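Local atomic coordinates of DUF2235 domain-containing protein (Pseudomonas aeruginosa, PDB entry 4O5P), a protein that probably hydrolyses phospholipids as a type VI secretion effector whose catalytic domain belongs to the alpha/beta-hydrolase clan. Residues A[235-240]-A[377-382]; A[278-283]-A[404-409]; A[239-244]-A[299-304]. All blocks are in the same frame, centred on the assembly; numbering follows the deposited sequence.

Overall arrangement
From the N terminus, the chain runs through strand 225-236 into helix 238-254, where contacts 1 and 3 begin and share Gly239 and Ala240. Contact 3 closes the shortest loop, from this helix to residues 299-304, and nests inside the larger loop that contact 1 closes at helix 379-383. Contact 2 starts at strand 270-280, within both loops, and ends on helix 403-416, so it crosses the other two. Contacts 1 and 2 meet at the C-terminal ends of neighbouring parallel strands 225-236 and 270-280, centres about 7 Å apart, joined by His379 and Asp281. Contact 3, about 17 Å from contact 2 between centres, ties helix 238-254 to the loop after strand 294-299, an antiparallel sheet's edge.

Contact 1: residues A[235-240]-A[377-382]; sequences GFSRGA and GVHSDV
Ser237, on a strand-turn-helix that looks like the nucleophile elbow of an alpha/beta hydrolase, faces His379 on the loop leading into helix 379-383, their CA atoms 7.9 Å apart. Strand 225-236 ends at Phe236, the chain turns sharply at Ser237, whose phi is positive at 67°, and helix 238-254 starts at once; Gly239 N closes the turn on Phe236 O at 2.7 Å. The sequence around the turn, Gly235-Phe-Ser-Arg-Gly239, fits GxSxG, and its first and last glycines pack tightly, with Gly235 CA 3.7 Å from Gly239 O. From the other segment the His379 ring reaches into the elbow because its CG stands anti to the backbone N (chi1 -173°), and NE2 meets Ser237 OG at 2.6 Å. OG lies at the ring edge, near the imidazole plane, and either partner could be the donor. At the far side of the ring ND1 bonds Asp281 OD2, giving the geometry of a Ser-His-Asp catalytic triad, consistent with a hydrolase site. Thr74 OG1 is a second partner of Ser237 OG and also binds Arg238 NH1.

Phe236 lies over one face of the histidine: its CE1 stands over the imidazole, 3.3 Å from His379 CE1. The two rings are inclined at 44°, a tilt between stacked and perpendicular, with centroids 4.7 Å apart. The same phenyl ring presents its edge to the next residue, Phe236 CZ lying 3.7 Å from Ser380 OG close to the ring plane. Behind the histidine, Asp381 OD2 folds back to accept the N-H of Val378 N at 2.8 Å, on the anti side of the carboxylate.

Contact 2: residues A[278-283]-A[404-409]; sequences GLFDTV and QIALQH
Phe280, at the C-terminal end of strand 270-280, lies against Ala406 of helix 403-416, with the two CA atoms 8.4 Å apart and each CB pointing toward the other segment. Phe280 contributes most of the buried area, Ala406 about half as much, and Leu407 the remainder. With CG beside its backbone N and anti to the carbonyl carbon (chi1 -64°), the phenyl ring is carried from the strand straight to the helix, where one corner, CE1, does all the close touching. Phe280 CE1 is 4.1 Å from Ala406 CB, an apolar contact between a ring corner and a methyl. It is equally 4.1 Å from Ala406 O, which lies at the ring edge near its plane, and 4.4 Å from Leu407 N, also at the edge. The phenyl therefore abuts the helix backbone edge-on, one corner meeting the Ala406 methyl and the Ala406-Leu407 peptide together. Leu407 turns its CB away, and its side chain, which borders the ring more loosely, touches Asn91, Arg94 and Phe447.

Asp281, directly after the phenylalanine, is probably the acidic member of a Ser-His-Asp triad. Its OD1 accepts the N-H of Ser336, while OD2 takes a salt bridge from Arg685 NH2. The Phe280 side chain also touches Phe236 of strand 225-236 and Asn91 of helix 91-97, while Ala406 also touches Leu334, so helix 403-416 rests on both strand 270-280 and the adjoining strand 331-336.

Contact 3: residues A[239-244]-A[299-304]; sequences GAAEAR and MDWADD
Trp301 meets Ala241 and Glu242 with the outer edge of its indole, projecting from a loop onto one side of helix 238-254. The backbones come closest at Ala241 and Ala302, with CA atoms 7.0 Å apart. From Trp301 CB, which points toward the helix, CG is placed between the backbone N and the carbonyl carbon (chi1 51°). This folds the ring back over its own loop: Met299 CB, of a selenomethionine, and Ala302 CB both lie against the same face. On the five-membered ring, NE1 makes a weak hydrogen bond to Ala139 O in helix 139-162.

The six-membered ring does the work across the contact. Glu242 CG lies 3.9 Å from Trp301 CH2 and 4.1 Å from Trp301 CZ2; the glutamate chain slants past the ring, its carboxylate plane at 66° to the indole. Trp301 CH2, at the tip, is 3.6 Å from Ala241 CB and 3.7 Å from Glu242 N, resting against the start of helix 238-254. Next to it, Trp301 CZ3 directs the ring edge at the main chain, 3.5 Å from Ala241 O, which lies near the ring plane. No hydrogen bond crosses between the segments; apolar and edge contacts carry the join.

Trp249 and Ala245, further along the helix, and Ile146 of helix 139-162 also touch the indole, whereas Ala240 and Ala243 pack on Leu279 of strand 270-280. The helix is thus packed between the sheet and the tryptophan loop; it follows the probable nucleophile elbow, the position such a helix takes in the alpha/beta-hydrolase fold.

Contact 1: residues A[235-240]-A[377-382]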
# COMPACT_ATOMS: atom_id res chain seq x y z
N GLY A 235 -1.32 -0.52 8.98
CA GLY A 235 -1.52 -0.62 7.54
C GLY A 235 -0.21 -0.92 6.82
O GLY A 235 0.85 -0.49 7.27
N PHE A 236 -0.28 -1.64 5.71
CA PHE A 236 0.94 -1.83 4.89
C PHE A 236 0.60 -1.55 3.43
O PHE A 236 -0.46 -1.98 2.95
CB PHE A 236 1.51 -3.25 5.11
CG PHE A 236 2.45 -3.77 4.04
CD1 PHE A 236 3.45 -2.97 3.46
CD2 PHE A 236 2.36 -5.10 3.65
CE1 PHE A 236 4.31 -3.50 2.49
CE2 PHE A 236 3.22 -5.64 2.68
CZ PHE A 236 4.19 -4.83 2.10
N SER A 237 1.47 -0.81 2.74
CA SER A 237 1.33 -0.62 1.28
C SER A 237 0.08 0.19 0.96
O SER A 237 -0.13 1.25 1.52
CB SER A 237 1.30 -1.96 0.55
OG SER A 237 1.46 -1.80 -0.87
N ARG A 238 -0.77 -0.31 0.07
CA ARG A 238 -2.01 0.39 -0.17
C ARG A 238 -2.90 0.35 1.06
O ARG A 238 -3.80 1.17 1.21
CB ARG A 238 -2.72 -0.15 -1.42
CG ARG A 238 -2.00 0.33 -2.66
CD ARG A 238 -2.37 -0.41 -3.91
NE ARG A 238 -1.74 0.22 -5.05
CZ ARG A 238 -0.61 -0.21 -5.62
NH1 ARG A 238 0.03 -1.27 -5.14
NH2 ARG A 238 -0.12 0.44 -6.66
N GLY A 239 -2.60 -0.56 1.98
CA GLY A 239 -3.39 -0.65 3.20
C GLY A 239 -2.93 0.43 4.17
O GLY A 239 -3.69 0.90 5.01
N ALA A 240 -1.67 0.85 4.03
CA ALA A 240 -1.18 2.01 4.77
C ALA A 240 -1.79 3.28 4.20
O ALA A 240 -2.18 4.19 4.94
CB ALA A 240 0.35 2.06 4.73
N GLY A 377 15.89 -3.44 2.46
CA GLY A 377 15.02 -4.35 1.73
C GLY A 377 14.04 -3.65 0.82
O GLY A 377 13.96 -2.42 0.78
N VAL A 378 13.30 -4.43 0.05
CA VAL A 378 12.31 -3.86 -0.83
C VAL A 378 10.95 -3.89 -0.13
O VAL A 378 10.91 -4.09 1.09
CB VAL A 378 12.30 -4.57 -2.18
CG1 VAL A 378 13.69 -4.42 -2.83
CG2 VAL A 378 11.96 -6.04 -2.00
N HIS A 379 9.87 -3.68 -0.87
CA HIS A 379 8.56 -3.35 -0.30
C HIS A 379 8.12 -4.35 0.81
O HIS A 379 7.86 -3.97 1.97
CB HIS A 379 7.54 -3.29 -1.45
CG HIS A 379 6.17 -2.81 -1.07
ND1 HIS A 379 5.95 -1.71 -0.28
CD2 HIS A 379 4.94 -3.25 -1.45
CE1 HIS A 379 4.66 -1.50 -0.16
NE2 HIS A 379 4.02 -2.43 -0.85
N SER A 380 8.09 -5.63 0.46
CA SER A 380 7.63 -6.66 1.39
C SER A 380 8.70 -7.14 2.37
O SER A 380 8.42 -7.94 3.28
CB SER A 380 7.01 -7.83 0.62
OG SER A 380 5.78 -7.41 0.06
N ASP A 381 9.93 -6.65 2.19
CA ASP A 381 10.97 -6.79 3.20
C ASP A 381 10.69 -5.90 4.40
O ASP A 381 11.26 -6.09 5.48
CB ASP A 381 12.34 -6.44 2.63
CG ASP A 381 12.88 -7.51 1.70
OD1 ASP A 381 12.58 -8.70 1.96
OD2 ASP A 381 13.60 -7.15 0.73
N VAL A 382 9.80 -4.93 4.23
CA VAL A 382 9.42 -4.06 5.34
C VAL A 382 8.02 -4.41 5.82
O VAL A 382 7.77 -4.52 7.04
CB VAL A 382 9.47 -2.59 4.93
CG1 VAL A 382 9.02 -1.70 6.08
CG2 VAL A 382 10.89 -2.22 4.47

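Contact 2: residues A[278-283]-A[404-409]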
# COMPACT_ATOMS: atom_id res chain seq x y z
N GLY A 278 0.18 2.72 12.89
CA GLY A 278 1.43 2.07 12.51
C GLY A 278 1.43 1.71 11.04
O GLY A 278 0.60 0.92 10.59
N LEU A 279 2.38 2.25 10.29
CA LEU A 279 2.40 2.12 8.84
C LEU A 279 3.70 1.52 8.29
O LEU A 279 4.81 1.89 8.71
CB LEU A 279 2.18 3.48 8.19
CG LEU A 279 1.06 4.35 8.74
CD1 LEU A 279 1.20 5.75 8.16
CD2 LEU A 279 -0.29 3.73 8.41
N PHE A 280 3.56 0.58 7.37
CA PHE A 280 4.71 -0.01 6.70
C PHE A 280 4.67 0.48 5.25
O PHE A 280 3.73 0.12 4.52
CB PHE A 280 4.60 -1.54 6.68
CG PHE A 280 4.63 -2.19 8.04
CD1 PHE A 280 5.84 -2.62 8.59
CD2 PHE A 280 3.46 -2.44 8.75
CE1 PHE A 280 5.89 -3.26 9.81
CE2 PHE A 280 3.50 -3.08 9.98
CZ PHE A 280 4.71 -3.49 10.52
N ASP A 281 5.65 1.30 4.86
CA ASP A 281 5.91 1.62 3.44
C ASP A 281 4.67 1.97 2.64
O ASP A 281 4.26 1.20 1.79
CB ASP A 281 6.63 0.44 2.76
CG ASP A 281 7.55 0.87 1.64
OD1 ASP A 281 8.36 1.79 1.86
OD2 ASP A 281 7.47 0.30 0.53
N THR A 282 4.08 3.14 2.93
CA THR A 282 2.84 3.58 2.29
C THR A 282 2.96 3.70 0.77
O THR A 282 3.85 4.39 0.28
CB THR A 282 2.44 4.97 2.79
OG1 THR A 282 2.33 4.95 4.21
CG2 THR A 282 1.12 5.41 2.16
N VAL A 283 2.05 3.05 0.05
CA VAL A 283 1.97 3.19 -1.41
C VAL A 283 0.53 3.50 -1.79
O VAL A 283 -0.36 2.73 -1.49
CB VAL A 283 2.40 1.91 -2.14
CG1 VAL A 283 2.11 2.04 -3.65
CG2 VAL A 283 3.89 1.63 -1.88
N GLN A 404 10.90 -9.58 9.67
CA GLN A 404 10.70 -9.85 11.09
C GLN A 404 11.24 -8.76 12.00
O GLN A 404 10.81 -8.65 13.16
CB GLN A 404 11.28 -11.22 11.48
CG GLN A 404 10.59 -12.41 10.79
CD GLN A 404 9.17 -12.65 11.28
OE1 GLN A 404 8.19 -12.45 10.54
NE2 GLN A 404 9.05 -13.11 12.52
N ILE A 405 12.17 -7.93 11.50
CA ILE A 405 12.73 -6.89 12.38
C ILE A 405 11.73 -5.75 12.50
O ILE A 405 11.28 -5.39 13.61
CB ILE A 405 14.11 -6.35 11.85
CG1 ILE A 405 15.08 -7.49 11.59
CG2 ILE A 405 14.71 -5.34 12.83
CD1 ILE A 405 15.44 -8.29 12.84
N ALA A 406 11.35 -5.19 11.35
CA ALA A 406 10.31 -4.17 11.32
C ALA A 406 9.08 -4.62 12.11
O ALA A 406 8.50 -3.84 12.86
CB ALA A 406 9.93 -3.85 9.89
N LEU A 407 8.71 -5.89 11.97
CA LEU A 407 7.55 -6.43 12.70
C LEU A 407 7.73 -6.23 14.20
O LEU A 407 6.87 -5.63 14.89
CB LEU A 407 7.36 -7.92 12.40
CG LEU A 407 6.44 -8.72 13.31
CD1 LEU A 407 4.99 -8.26 13.14
CD2 LEU A 407 6.57 -10.18 13.00
N GLN A 408 8.86 -6.68 14.72
CA GLN A 408 9.09 -6.55 16.15
C GLN A 408 9.10 -5.07 16.52
O GLN A 408 8.52 -4.66 17.55
CB GLN A 408 10.38 -7.25 16.57
CG GLN A 408 10.24 -8.77 16.66
CD GLN A 408 11.28 -9.42 17.57
OE1 GLN A 408 12.10 -8.74 18.19
NE2 GLN A 408 11.26 -10.75 17.64
N HIS A 409 9.69 -4.26 15.65
CA HIS A 409 9.82 -2.86 15.98
C HIS A 409 8.41 -2.30 16.13
O HIS A 409 8.10 -1.60 17.11
CB HIS A 409 10.64 -2.12 14.91
CG HIS A 409 10.81 -0.66 15.16
ND1 HIS A 409 11.50 0.17 14.29
CD2 HIS A 409 10.39 0.14 16.18
CE1 HIS A 409 11.48 1.40 14.76
NE2 HIS A 409 10.81 1.41 15.90

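Contact 3: residues A[239-244]-A[299-304]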
# COMPACT_ATOMS: atom_id res chain seq x y z
N GLY A 239 -2.60 -0.56 1.98
CA GLY A 239 -3.39 -0.65 3.20
C GLY A 239 -2.93 0.43 4.17
O GLY A 239 -3.69 0.90 5.01
N ALA A 240 -1.67 0.85 4.03
CA ALA A 240 -1.18 2.01 4.77
C ALA A 240 -1.79 3.28 4.20
O ALA A 240 -2.18 4.19 4.94
CB ALA A 240 0.35 2.06 4.73
N ALA A 241 -1.88 3.36 2.88
CA ALA A 241 -2.60 4.46 2.24
C ALA A 241 -4.04 4.52 2.75
O ALA A 241 -4.56 5.61 3.07
CB ALA A 241 -2.58 4.32 0.72
N GLU A 242 -4.69 3.36 2.80
CA GLU A 242 -6.05 3.25 3.30
C GLU A 242 -6.14 3.69 4.75
O GLU A 242 -7.10 4.35 5.12
CB GLU A 242 -6.58 1.83 3.17
CG GLU A 242 -6.92 1.39 1.75
CD GLU A 242 -6.76 -0.10 1.61
OE1 GLU A 242 -7.04 -0.80 2.60
OE2 GLU A 242 -6.34 -0.58 0.53
N ALA A 243 -5.16 3.33 5.56
CA ALA A 243 -5.18 3.74 6.97
C ALA A 243 -5.11 5.26 7.10
O ALA A 243 -5.78 5.87 7.94
CB ALA A 243 -4.07 3.11 7.74
N ARG A 244 -4.29 5.87 6.27
CA ARG A 244 -4.12 7.32 6.33
C ARG A 244 -5.37 8.06 5.88
O ARG A 244 -5.83 9.01 6.55
CB ARG A 244 -2.87 7.72 5.53
CG ARG A 244 -1.62 7.14 6.19
CD ARG A 244 -0.36 7.18 5.30
NE ARG A 244 0.16 8.53 5.07
CZ ARG A 244 1.38 8.77 4.62
NH1 ARG A 244 2.19 7.75 4.39
NH2 ARG A 244 1.80 10.01 4.40
N MSE A 299 -4.27 6.97 -6.33
CA MSE A 299 -5.70 6.67 -6.42
C MSE A 299 -6.46 7.93 -6.01
O MSE A 299 -5.99 8.72 -5.17
CB MSE A 299 -6.05 5.49 -5.50
CG MSE A 299 -5.59 4.15 -6.05
SE MSE A 299 -5.67 2.69 -4.74
CE MSE A 299 -5.27 1.23 -5.97
N ASP A 300 -7.65 8.12 -6.59
CA ASP A 300 -8.39 9.36 -6.38
C ASP A 300 -8.65 9.68 -4.90
O ASP A 300 -8.53 10.84 -4.47
CB ASP A 300 -9.67 9.41 -7.23
CG ASP A 300 -10.58 8.21 -7.03
OD1 ASP A 300 -10.43 7.48 -6.03
OD2 ASP A 300 -11.48 7.99 -7.87
N TRP A 301 -8.96 8.66 -4.10
CA TRP A 301 -9.30 8.93 -2.70
C TRP A 301 -8.10 9.37 -1.87
O TRP A 301 -8.25 9.95 -0.78
CB TRP A 301 -9.98 7.72 -2.06
CG TRP A 301 -9.24 6.43 -2.24
CD1 TRP A 301 -9.52 5.46 -3.15
CD2 TRP A 301 -8.12 5.97 -1.49
NE1 TRP A 301 -8.64 4.42 -3.02
CE2 TRP A 301 -7.77 4.70 -1.99
CE3 TRP A 301 -7.37 6.49 -0.42
CZ2 TRP A 301 -6.69 3.96 -1.50
CZ3 TRP A 301 -6.31 5.76 0.07
CH2 TRP A 301 -5.98 4.50 -0.46
N ALA A 302 -6.90 9.10 -2.41
CA ALA A 302 -5.64 9.34 -1.73
C ALA A 302 -5.12 10.76 -1.89
O ALA A 302 -4.28 11.21 -1.08
CB ALA A 302 -4.57 8.35 -2.20
N ASP A 303 -5.58 11.46 -2.93
CA ASP A 303 -5.21 12.86 -3.14
C ASP A 303 -5.58 13.68 -1.92
O ASP A 303 -6.71 13.59 -1.43
CB ASP A 303 -5.94 13.42 -4.36
CG ASP A 303 -5.47 12.79 -5.64
OD1 ASP A 303 -4.24 12.76 -5.87
OD2 ASP A 303 -6.31 12.32 -6.43
N ASP A 304 -4.61 14.43 -1.41
CA ASP A 304 -4.79 15.27 -0.22
C ASP A 304 -5.26 14.54 1.04
O ASP A 304 -5.67 15.17 2.02
CB ASP A 304 -5.70 16.45 -0.52
CG ASP A 304 -5.15 17.34 -1.62
OD1 ASP A 304 -3.94 17.22 -1.96
OD2 ASP A 304 -5.92 18.18 -2.15